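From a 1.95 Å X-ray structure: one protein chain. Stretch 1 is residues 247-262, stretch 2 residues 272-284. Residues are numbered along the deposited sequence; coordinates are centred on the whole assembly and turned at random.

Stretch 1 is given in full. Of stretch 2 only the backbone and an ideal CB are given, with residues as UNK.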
ATOM      1  N   ALA A 247       5.653 -12.800  -4.584  1.00 12.47           N
ATOM      2  CA  ALA A 247       6.898 -12.045  -4.682  1.00 11.71           C
ATOM      3  C   ALA A 247       7.089 -11.943  -6.194  1.00 13.87           C
ATOM      4  O   ALA A 247       7.573 -12.871  -6.842  1.00 14.58           O
ATOM      5  CB  ALA A 247       8.056 -12.798  -4.046  1.00 14.86           C
ATOM      6  N   ILE A 248       6.660 -10.814  -6.747  1.00 14.49           N
ATOM      7  CA  ILE A 248       6.732 -10.549  -8.175  1.00 14.83           C
ATOM      8  C   ILE A 248       7.926  -9.648  -8.476  1.00 14.83           C
ATOM      9  O   ILE A 248       7.921  -8.469  -8.139  1.00 14.54           O
ATOM     10  CB  ILE A 248       5.429  -9.866  -8.642  1.00 14.82           C
ATOM     11  CG1 ILE A 248       4.231 -10.767  -8.301  1.00 15.94           C
ATOM     12  CG2 ILE A 248       5.473  -9.592 -10.140  1.00 15.68           C
ATOM     13  CD1 ILE A 248       2.903 -10.076  -8.413  1.00 17.65           C
ATOM     14  N   GLY A 249       8.951 -10.210  -9.105  1.00 15.55           N
ATOM     15  CA  GLY A 249      10.126  -9.416  -9.412  1.00 15.34           C
ATOM     16  C   GLY A 249      10.585  -9.534 -10.849  1.00 16.29           C
ATOM     17  O   GLY A 249      10.575 -10.625 -11.423  1.00 17.19           O
ATOM     18  N   ASN A 250      10.991  -8.407 -11.426  1.00 15.43           N
ATOM     19  CA  ASN A 250      11.467  -8.365 -12.804  1.00 15.43           C
ATOM     20  C   ASN A 250      10.442  -9.001 -13.739  1.00 14.88           C
ATOM     21  O   ASN A 250      10.803  -9.649 -14.725  1.00 14.14           O
ATOM     22  CB  ASN A 250      12.811  -9.110 -12.921  1.00 15.63           C
ATOM     23  CG  ASN A 250      13.655  -8.628 -14.101  1.00 18.02           C
ATOM     24  OD1 ASN A 250      14.641  -9.274 -14.488  1.00 20.52           O
ATOM     25  ND2 ASN A 250      13.278  -7.493 -14.669  1.00 14.05           N
ATOM     26  N   SER A 251       9.162  -8.797 -13.446  1.00 12.61           N
ATOM     27  CA  SER A 251       8.111  -9.380 -14.268  1.00 14.21           C
ATOM     28  C   SER A 251       7.381  -8.355 -15.136  1.00 16.30           C
ATOM     29  O   SER A 251       7.511  -7.140 -14.939  1.00 17.36           O
ATOM     30  CB  SER A 251       7.111 -10.118 -13.374  1.00 14.86           C
ATOM     31  OG  SER A 251       6.500 -11.186 -14.074  1.00 18.89           O
ATOM     32  N   ASN A 252       6.606  -8.859 -16.094  1.00 16.44           N
ATOM     33  CA  ASN A 252       5.859  -8.017 -17.025  1.00 17.96           C
ATOM     34  C   ASN A 252       4.469  -8.592 -17.288  1.00 16.89           C
ATOM     35  O   ASN A 252       4.318  -9.801 -17.458  1.00 17.14           O
ATOM     36  CB  ASN A 252       6.605  -7.946 -18.357  1.00 21.37           C
ATOM     37  CG  ASN A 252       8.035  -7.476 -18.207  1.00 26.10           C
ATOM     38  OD1 ASN A 252       8.294  -6.275 -18.084  1.00 30.15           O
ATOM     39  ND2 ASN A 252       8.981  -8.424 -18.209  1.00 27.10           N
ATOM     40  N   ASN A 253       3.462  -7.724 -17.331  1.00 16.78           N
ATOM     41  CA  ASN A 253       2.098  -8.155 -17.607  1.00 17.55           C
ATOM     42  C   ASN A 253       1.651  -9.263 -16.666  1.00 16.13           C
ATOM     43  O   ASN A 253       1.461 -10.411 -17.071  1.00 15.11           O
ATOM     44  CB  ASN A 253       1.989  -8.622 -19.063  1.00 18.98           C
ATOM     45  CG  ASN A 253       2.198  -7.492 -20.050  1.00 24.98           C
ATOM     46  OD1 ASN A 253       3.014  -7.589 -20.969  1.00 28.38           O
ATOM     47  ND2 ASN A 253       1.451  -6.411 -19.868  1.00 24.78           N
ATOM     48  N   VAL A 254       1.495  -8.908 -15.398  1.00 16.40           N
ATOM     49  CA  VAL A 254       1.057  -9.856 -14.383  1.00 15.60           C
ATOM     50  C   VAL A 254      -0.316  -9.413 -13.913  1.00 14.64           C
ATOM     51  O   VAL A 254      -0.523  -8.235 -13.607  1.00 15.35           O
ATOM     52  CB  VAL A 254       2.022  -9.869 -13.180  1.00 15.63           C
ATOM     53  CG1 VAL A 254       1.541 -10.863 -12.130  1.00 15.77           C
ATOM     54  CG2 VAL A 254       3.427 -10.232 -13.650  1.00 13.66           C
ATOM     55  N   THR A 255      -1.254 -10.351 -13.860  1.00 13.93           N
ATOM     56  CA  THR A 255      -2.614 -10.036 -13.434  1.00 15.34           C
ATOM     57  C   THR A 255      -3.072 -10.931 -12.293  1.00 15.15           C
ATOM     58  O   THR A 255      -3.066 -12.151 -12.425  1.00 15.64           O
ATOM     59  CB  THR A 255      -3.618 -10.207 -14.598  1.00 17.27           C
ATOM     60  OG1 THR A 255      -3.268  -9.318 -15.664  1.00 20.23           O
ATOM     61  CG2 THR A 255      -5.043  -9.886 -14.134  1.00 19.35           C
ATOM     62  N   ILE A 256      -3.448 -10.320 -11.173  1.00 12.92           N
ATOM     63  CA  ILE A 256      -3.943 -11.062 -10.015  1.00 15.60           C
ATOM     64  C   ILE A 256      -5.347 -10.523  -9.763  1.00 15.56           C
ATOM     65  O   ILE A 256      -5.521  -9.326  -9.549  1.00 15.86           O
ATOM     66  CB  ILE A 256      -3.080 -10.812  -8.754  1.00 16.22           C
ATOM     67  CG1 ILE A 256      -1.680 -11.411  -8.945  1.00 17.59           C
ATOM     68  CG2 ILE A 256      -3.758 -11.415  -7.534  1.00 17.50           C
ATOM     69  CD1 ILE A 256      -0.733 -11.135  -7.791  1.00 19.35           C
ATOM     70  N   LYS A 257      -6.348 -11.391  -9.794  1.00 15.71           N
ATOM     71  CA  LYS A 257      -7.701 -10.919  -9.576  1.00 18.39           C
ATOM     72  C   LYS A 257      -8.627 -11.895  -8.882  1.00 17.15           C
ATOM     73  O   LYS A 257      -8.471 -13.109  -8.980  1.00 16.38           O
ATOM     74  CB  LYS A 257      -8.309 -10.487 -10.907  1.00 22.64           C
ATOM     75  CG  LYS A 257      -8.237 -11.527 -12.000  1.00 27.53           C
ATOM     76  CD  LYS A 257      -8.523 -10.887 -13.359  1.00 35.30           C
ATOM     77  CE  LYS A 257      -9.879 -10.194 -13.382  1.00 36.49           C
ATOM     78  NZ  LYS A 257     -10.119  -9.471 -14.667  1.00 40.51           N
ATOM     79  N   ASN A 258      -9.597 -11.324  -8.181  1.00 18.48           N
ATOM     80  CA  ASN A 258     -10.595 -12.075  -7.436  1.00 19.05           C
ATOM     81  C   ASN A 258      -9.974 -13.122  -6.523  1.00 18.98           C
ATOM     82  O   ASN A 258     -10.342 -14.301  -6.548  1.00 19.68           O
ATOM     83  CB  ASN A 258     -11.593 -12.728  -8.394  1.00 20.08           C
ATOM     84  CG  ASN A 258     -12.817 -13.272  -7.674  1.00 21.52           C
ATOM     85  OD1 ASN A 258     -13.249 -12.723  -6.664  1.00 21.85           O
ATOM     86  ND2 ASN A 258     -13.387 -14.347  -8.203  1.00 24.10           N
ATOM     87  N   VAL A 259      -9.026 -12.679  -5.708  1.00 17.76           N
ATOM     88  CA  VAL A 259      -8.366 -13.567  -4.766  1.00 15.80           C
ATOM     89  C   VAL A 259      -8.580 -13.051  -3.349  1.00 15.46           C
ATOM     90  O   VAL A 259      -8.536 -11.847  -3.109  1.00 12.05           O
ATOM     91  CB  VAL A 259      -6.843 -13.641  -5.008  1.00 16.67           C
ATOM     92  CG1 VAL A 259      -6.218 -14.598  -3.995  1.00 17.14           C
ATOM     93  CG2 VAL A 259      -6.547 -14.084  -6.438  1.00 15.99           C
ATOM     94  N   THR A 260      -8.822 -13.965  -2.416  1.00 14.94           N
ATOM     95  CA  THR A 260      -9.001 -13.587  -1.023  1.00 15.68           C
ATOM     96  C   THR A 260      -7.705 -13.950  -0.299  1.00 15.82           C
ATOM     97  O   THR A 260      -7.360 -15.122  -0.205  1.00 16.38           O
ATOM     98  CB  THR A 260     -10.185 -14.355  -0.384  1.00 17.18           C
ATOM     99  OG1 THR A 260     -11.397 -13.994  -1.053  1.00 15.48           O
ATOM    100  CG2 THR A 260     -10.317 -14.012   1.096  1.00 17.00           C
ATOM    101  N   PHE A 261      -6.987 -12.945   0.192  1.00 16.86           N
ATOM    102  CA  PHE A 261      -5.729 -13.162   0.909  1.00 17.68           C
ATOM    103  C   PHE A 261      -5.982 -13.097   2.406  1.00 18.36           C
ATOM    104  O   PHE A 261      -6.474 -12.088   2.910  1.00 19.42           O
ATOM    105  CB  PHE A 261      -4.708 -12.088   0.543  1.00 15.60           C
ATOM    106  CG  PHE A 261      -4.383 -12.034  -0.915  1.00 15.16           C
ATOM    107  CD1 PHE A 261      -5.219 -11.362  -1.806  1.00 14.41           C
ATOM    108  CD2 PHE A 261      -3.215 -12.622  -1.394  1.00 15.64           C
ATOM    109  CE1 PHE A 261      -4.895 -11.278  -3.154  1.00 12.59           C
ATOM    110  CE2 PHE A 261      -2.879 -12.548  -2.739  1.00 14.22           C
ATOM    111  CZ  PHE A 261      -3.722 -11.866  -3.625  1.00 15.11           C
ATOM    112  N   LYS A 262      -5.618 -14.154   3.124  1.00 18.31           N
ATOM    113  CA  LYS A 262      -5.860 -14.188   4.558  1.00 18.86           C
ATOM    114  C   LYS A 262      -4.663 -14.358   5.479  1.00 17.50           C
ATOM    115  O   LYS A 262      -3.737 -15.124   5.203  1.00 17.28           O
ATOM    116  CB  LYS A 262      -6.829 -15.322   4.902  1.00 22.26           C
ATOM    117  CG  LYS A 262      -8.194 -15.259   4.254  1.00 26.98           C
ATOM    118  CD  LYS A 262      -9.043 -16.422   4.761  1.00 30.70           C
ATOM    119  CE  LYS A 262     -10.434 -16.422   4.143  1.00 33.83           C
ATOM    120  NZ  LYS A 262     -11.265 -17.527   4.706  1.00 36.07           N
ATOM    121  N   UNK A 272       5.738  -6.183  -5.371  1.00 13.13           N
ATOM    122  CA  UNK A 272       5.898  -5.955  -6.800  1.00 12.30           C
ATOM    123  C   UNK A 272       7.156  -5.119  -6.907  1.00 13.23           C
ATOM    124  O   UNK A 272       7.155  -3.943  -6.541  1.00 13.89           O
ATOM    125  CB  UNK A 272       4.685  -5.272  -7.434  1.00 12.30           C
ATOM    126  N   UNK A 273       8.225  -5.739  -7.395  1.00 13.74           N
ATOM    127  CA  UNK A 273       9.525  -5.082  -7.500  1.00 14.12           C
ATOM    128  C   UNK A 273      10.098  -5.153  -8.901  1.00 14.89           C
ATOM    129  O   UNK A 273      10.223  -6.236  -9.472  1.00 14.95           O
ATOM    130  CB  UNK A 273      10.511  -5.708  -6.512  1.00 14.12           C
ATOM    131  N   UNK A 274      10.474  -3.993  -9.437  1.00 13.00           N
ATOM    132  CA  UNK A 274      11.031  -3.944 -10.773  1.00 12.46           C
ATOM    133  C   UNK A 274      10.132  -4.621 -11.785  1.00 13.86           C
ATOM    134  O   UNK A 274      10.607  -5.209 -12.759  1.00 13.22           O
ATOM    135  CB  UNK A 274      12.417  -4.591 -10.791  1.00 12.46           C
ATOM    136  N   UNK A 275       8.825  -4.527 -11.572  1.00 12.70           N
ATOM    137  CA  UNK A 275       7.870  -5.158 -12.481  1.00 11.96           C
ATOM    138  C   UNK A 275       6.985  -4.143 -13.190  1.00 12.72           C
ATOM    139  O   UNK A 275       6.613  -3.120 -12.613  1.00 11.54           O
ATOM    140  CB  UNK A 275       6.996  -6.152 -11.714  1.00 11.96           C
ATOM    141  N   UNK A 276       6.649  -4.435 -14.445  1.00 11.99           N
ATOM    142  CA  UNK A 276       5.845  -3.531 -15.252  1.00 13.22           C
ATOM    143  C   UNK A 276       4.491  -4.109 -15.677  1.00 14.97           C
ATOM    144  O   UNK A 276       4.370  -5.300 -15.981  1.00 15.34           O
ATOM    145  CB  UNK A 276       6.638  -3.132 -16.498  1.00 13.22           C
ATOM    146  N   UNK A 277       3.471  -3.256 -15.693  1.00 13.22           N
ATOM    147  CA  UNK A 277       2.134  -3.676 -16.089  1.00 13.97           C
ATOM    148  C   UNK A 277       1.581  -4.744 -15.156  1.00 12.92           C
ATOM    149  O   UNK A 277       1.275  -5.858 -15.591  1.00 13.69           O
ATOM    150  CB  UNK A 277       2.148  -4.196 -17.528  1.00 13.97           C
ATOM    151  N   UNK A 278       1.464  -4.409 -13.876  1.00 11.50           N
ATOM    152  CA  UNK A 278       0.926  -5.346 -12.901  1.00 12.77           C
ATOM    153  C   UNK A 278      -0.424  -4.837 -12.426  1.00 13.83           C
ATOM    154  O   UNK A 278      -0.576  -3.661 -12.073  1.00 13.11           O
ATOM    155  CB  UNK A 278       1.885  -5.533 -11.724  1.00 12.77           C
ATOM    156  N   UNK A 279      -1.403  -5.729 -12.424  1.00 12.61           N
ATOM    157  CA  UNK A 279      -2.747  -5.387 -11.994  1.00 13.93           C
ATOM    158  C   UNK A 279      -3.201  -6.317 -10.876  1.00 13.77           C
ATOM    159  O   UNK A 279      -3.042  -7.529 -10.968  1.00 14.68           O
ATOM    160  CB  UNK A 279      -3.720  -5.452 -13.173  1.00 13.93           C
ATOM    161  N   UNK A 280      -3.726  -5.729  -9.811  1.00 13.44           N
ATOM    162  CA  UNK A 280      -4.296  -6.484  -8.704  1.00 12.60           C
ATOM    163  C   UNK A 280      -5.727  -5.958  -8.774  1.00 13.21           C
ATOM    164  O   UNK A 280      -5.950  -4.756  -8.646  1.00 14.43           O
ATOM    165  CB  UNK A 280      -3.602  -6.271  -7.357  1.00 12.60           C
ATOM    166  N   UNK A 281      -6.691  -6.845  -8.998  1.00 14.70           N
ATOM    167  CA  UNK A 281      -8.073  -6.411  -9.157  1.00 15.75           C
ATOM    168  C   UNK A 281      -9.108  -7.273  -8.432  1.00 15.43           C
ATOM    169  O   UNK A 281      -8.949  -8.490  -8.323  1.00 16.19           O
ATOM    170  CB  UNK A 281      -8.414  -6.377 -10.648  1.00 15.75           C
ATOM    171  N   UNK A 282     -10.146  -6.614  -7.920  1.00 13.78           N
ATOM    172  CA  UNK A 282     -11.275  -7.278  -7.262  1.00 15.32           C
ATOM    173  C   UNK A 282     -10.899  -8.340  -6.226  1.00 14.89           C
ATOM    174  O   UNK A 282     -11.517  -9.407  -6.153  1.00 14.63           O
ATOM    175  CB  UNK A 282     -12.156  -7.929  -8.330  1.00 15.32           C
ATOM    176  N   UNK A 283      -9.904  -8.027  -5.405  1.00 14.08           N
ATOM    177  CA  UNK A 283      -9.432  -8.953  -4.390  1.00 15.02           C
ATOM    178  C   UNK A 283      -9.711  -8.431  -2.991  1.00 15.73           C
ATOM    179  O   UNK A 283     -10.093  -7.271  -2.810  1.00 15.06           O
ATOM    180  CB  UNK A 283      -7.935  -9.214  -4.565  1.00 15.02           C
ATOM    181  N   UNK A 284      -9.498  -9.301  -2.009  1.00 14.76           N
ATOM    182  CA  UNK A 284      -9.723  -8.981  -0.610  1.00 15.41           C
ATOM    183  C   UNK A 284      -8.495  -9.349   0.213  1.00 14.83           C
ATOM    184  O   UNK A 284      -7.985 -10.468   0.121  1.00 15.93           O
ATOM    185  CB  UNK A 284     -10.963  -9.706  -0.082  1.00 15.41           C
TER

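The two stretches run side by side, with parallel strand segments in register, so most positions have a stretch 1 neighbour that hints at the side chain.

Position 272 pairs with Ile248, and its CB leaves on the same face as that side chain. An aliphatic chain would continue the row. It is Ile272, whose CG1 lies 4.3 Å from Ile248 CD1.

Position 273 faces Gly249, on the other side of the sheet. The neighbour offers no side chain, so many residues could fit. The deposited residue is Ala273; its N donates to Ile248 O at 2.8 Å.

Position 274 has phi/psi of 53/34. Positive phi favours glycine, with asparagine a common alternative. It is Gly274.

At 275 the CB points sideways, 3.4 Å from Ser251 O and 4.1 Å from Ile248 CG2. Ser251 N is a donor facing this position. A small side chain with an acceptor suits the place: serine, threonine or perhaps asparagine. Ser275 fills it. Its OG accepts from Ser251 N at 3.0 Å and donates to Ala273 O, also in stretch 2, at 3.1 Å. The hydroxyl thus stitches the turn where the regular backbone pairing lapses.

Position 276 shares a face with Asn252, and the ideal CB is 3.9 Å from Asn252 OD1. A polar or long chain would suit. Lys276 is fully extended, and its end leads away; its N donates to Ser251 O at 2.9 Å.

Position 277 turns the corner with phi/psi of 62/60, where asparagine or glycine is usual. Its CB points toward stretch 1, tight against Asn253 ND2 at 3.3 Å. It is Asn277, repeating Asn253 at the matching corner.

Position 278 lies beside Val254, and a branched aliphatic chain would pack beside it. Val278 does, with CG1 4.2 Å from Val254 CB.

Position 279 shares the face of Thr255, whose methyl and hydroxyl both leave the choice wide. Leu279 places CD2 4.3 Å from Thr255 CG2.

Position 280 returns to the face of Ile256, and again an aliphatic residue fits. It is Val280. Its CA-H points at Ile256 O, with Val280 CA 3.2 Å from that oxygen.

Position 281 adjoins Lys257, so an acidic residue would suit, though polar ones could serve. Asp281 is found. Its OD2 lies 4.2 Å from Lys257 NZ, beyond a salt bridge.

Position 282 has phi/psi of 47/43, again favouring asparagine or glycine. Asn282 sits beside Asn258.

At 283 the CB is tight on Val259 O, at 3.1 Å, with Val259 N free to donate. A small acceptor is indicated. Ser283 OG accepts from Val259 N at 3.2 Å and donates to Asp281 O at 3.1 Å, much as at 275.

Position 284 shares the face of Thr260. Thr260 OG1 and Asn258 OD1 offer acceptors, so a long donor such as arginine or lysine would suit. Arg284 folds back over the strand: NE donates to Thr260 OG1 at 2.8 Å and NH2 to Asn258 OD1 at 3.0 Å. Val259 O lies over one face of the guanidinium.

Stretch 2, residues 272-284: IAGSKNVLVDNSR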
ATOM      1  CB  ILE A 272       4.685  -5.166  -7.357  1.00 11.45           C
ATOM      2  CG1 ILE A 272       3.403  -5.968  -7.118  1.00 10.31           C
ATOM      3  CG2 ILE A 272       4.870  -4.884  -8.848  1.00 10.40           C
ATOM      4  CD1 ILE A 272       2.121  -5.169  -7.363  1.00 10.16           C
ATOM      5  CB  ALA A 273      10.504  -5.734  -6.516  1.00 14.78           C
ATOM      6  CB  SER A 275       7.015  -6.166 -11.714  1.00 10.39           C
ATOM      7  OG  SER A 275       7.834  -7.213 -11.229  1.00 12.29           O
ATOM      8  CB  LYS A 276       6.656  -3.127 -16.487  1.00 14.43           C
ATOM      9  CG  LYS A 276       5.971  -2.130 -17.415  1.00 17.18           C
ATOM     10  CD  LYS A 276       6.838  -1.857 -18.641  1.00 20.46           C
ATOM     11  CE  LYS A 276       6.151  -0.887 -19.593  1.00 21.04           C
ATOM     12  NZ  LYS A 276       6.956  -0.652 -20.826  1.00 25.62           N
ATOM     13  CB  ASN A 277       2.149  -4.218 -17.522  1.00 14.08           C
ATOM     14  CG  ASN A 277       2.383  -3.133 -18.555  1.00 19.46           C
ATOM     15  OD1 ASN A 277       2.864  -3.406 -19.656  1.00 22.10           O
ATOM     16  ND2 ASN A 277       2.030  -1.899 -18.213  1.00 14.51           N
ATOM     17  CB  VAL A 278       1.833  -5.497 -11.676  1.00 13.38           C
ATOM     18  CG1 VAL A 278       1.266  -6.565 -10.738  1.00 14.12           C
ATOM     19  CG2 VAL A 278       3.241  -5.866 -12.116  1.00 13.26           C
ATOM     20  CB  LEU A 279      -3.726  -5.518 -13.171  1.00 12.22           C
ATOM     21  CG  LEU A 279      -5.223  -5.335 -12.878  1.00 13.55           C
ATOM     22  CD1 LEU A 279      -5.494  -3.885 -12.490  1.00 13.73           C
ATOM     23  CD2 LEU A 279      -6.050  -5.711 -14.111  1.00 15.97           C
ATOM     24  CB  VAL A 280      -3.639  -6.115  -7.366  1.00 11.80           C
ATOM     25  CG1 VAL A 280      -4.371  -6.807  -6.220  1.00 13.46           C
ATOM     26  CG2 VAL A 280      -2.159  -6.550  -7.384  1.00 10.98           C
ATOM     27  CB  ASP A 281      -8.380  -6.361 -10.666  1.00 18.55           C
ATOM     28  CG  ASP A 281      -9.775  -5.815 -10.990  1.00 24.63           C
ATOM     29  OD1 ASP A 281     -10.327  -5.018 -10.205  1.00 25.97           O
ATOM     30  OD2 ASP A 281     -10.311  -6.176 -12.062  1.00 28.80           O
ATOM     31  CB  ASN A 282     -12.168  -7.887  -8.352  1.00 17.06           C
ATOM     32  CG  ASN A 282     -13.530  -8.311  -7.830  1.00 21.77           C
ATOM     33  OD1 ASN A 282     -14.128  -7.629  -6.999  1.00 21.09           O
ATOM     34  ND2 ASN A 282     -14.031  -9.435  -8.330  1.00 22.56           N
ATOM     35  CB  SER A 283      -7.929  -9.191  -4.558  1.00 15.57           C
ATOM     36  OG  SER A 283      -7.663  -9.822  -5.797  1.00 16.37           O
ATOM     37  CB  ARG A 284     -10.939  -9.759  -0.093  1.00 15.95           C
ATOM     38  CG  ARG A 284     -12.246  -9.391  -0.797  1.00 17.76           C
ATOM     39  CD  ARG A 284     -13.165 -10.603  -0.907  1.00 19.41           C
ATOM     40  NE  ARG A 284     -12.641 -11.601  -1.840  1.00 20.07           N
ATOM     41  CZ  ARG A 284     -12.589 -11.444  -3.163  1.00 19.79           C
ATOM     42  NH1 ARG A 284     -13.035 -10.326  -3.728  1.00 18.35           N
ATOM     43  NH2 ARG A 284     -12.091 -12.410  -3.924  1.00 21.82           N
TER
HETATM   44  O   HOH W   1       9.850  -5.439 -15.588  1.00 29.07           O
HETATM   45  O   HOH W   2      -1.403  -6.661 -16.192  1.00 22.28           O
HETATM   46  O   HOH W   3     -11.736 -15.322  -4.566  1.00 23.41           O
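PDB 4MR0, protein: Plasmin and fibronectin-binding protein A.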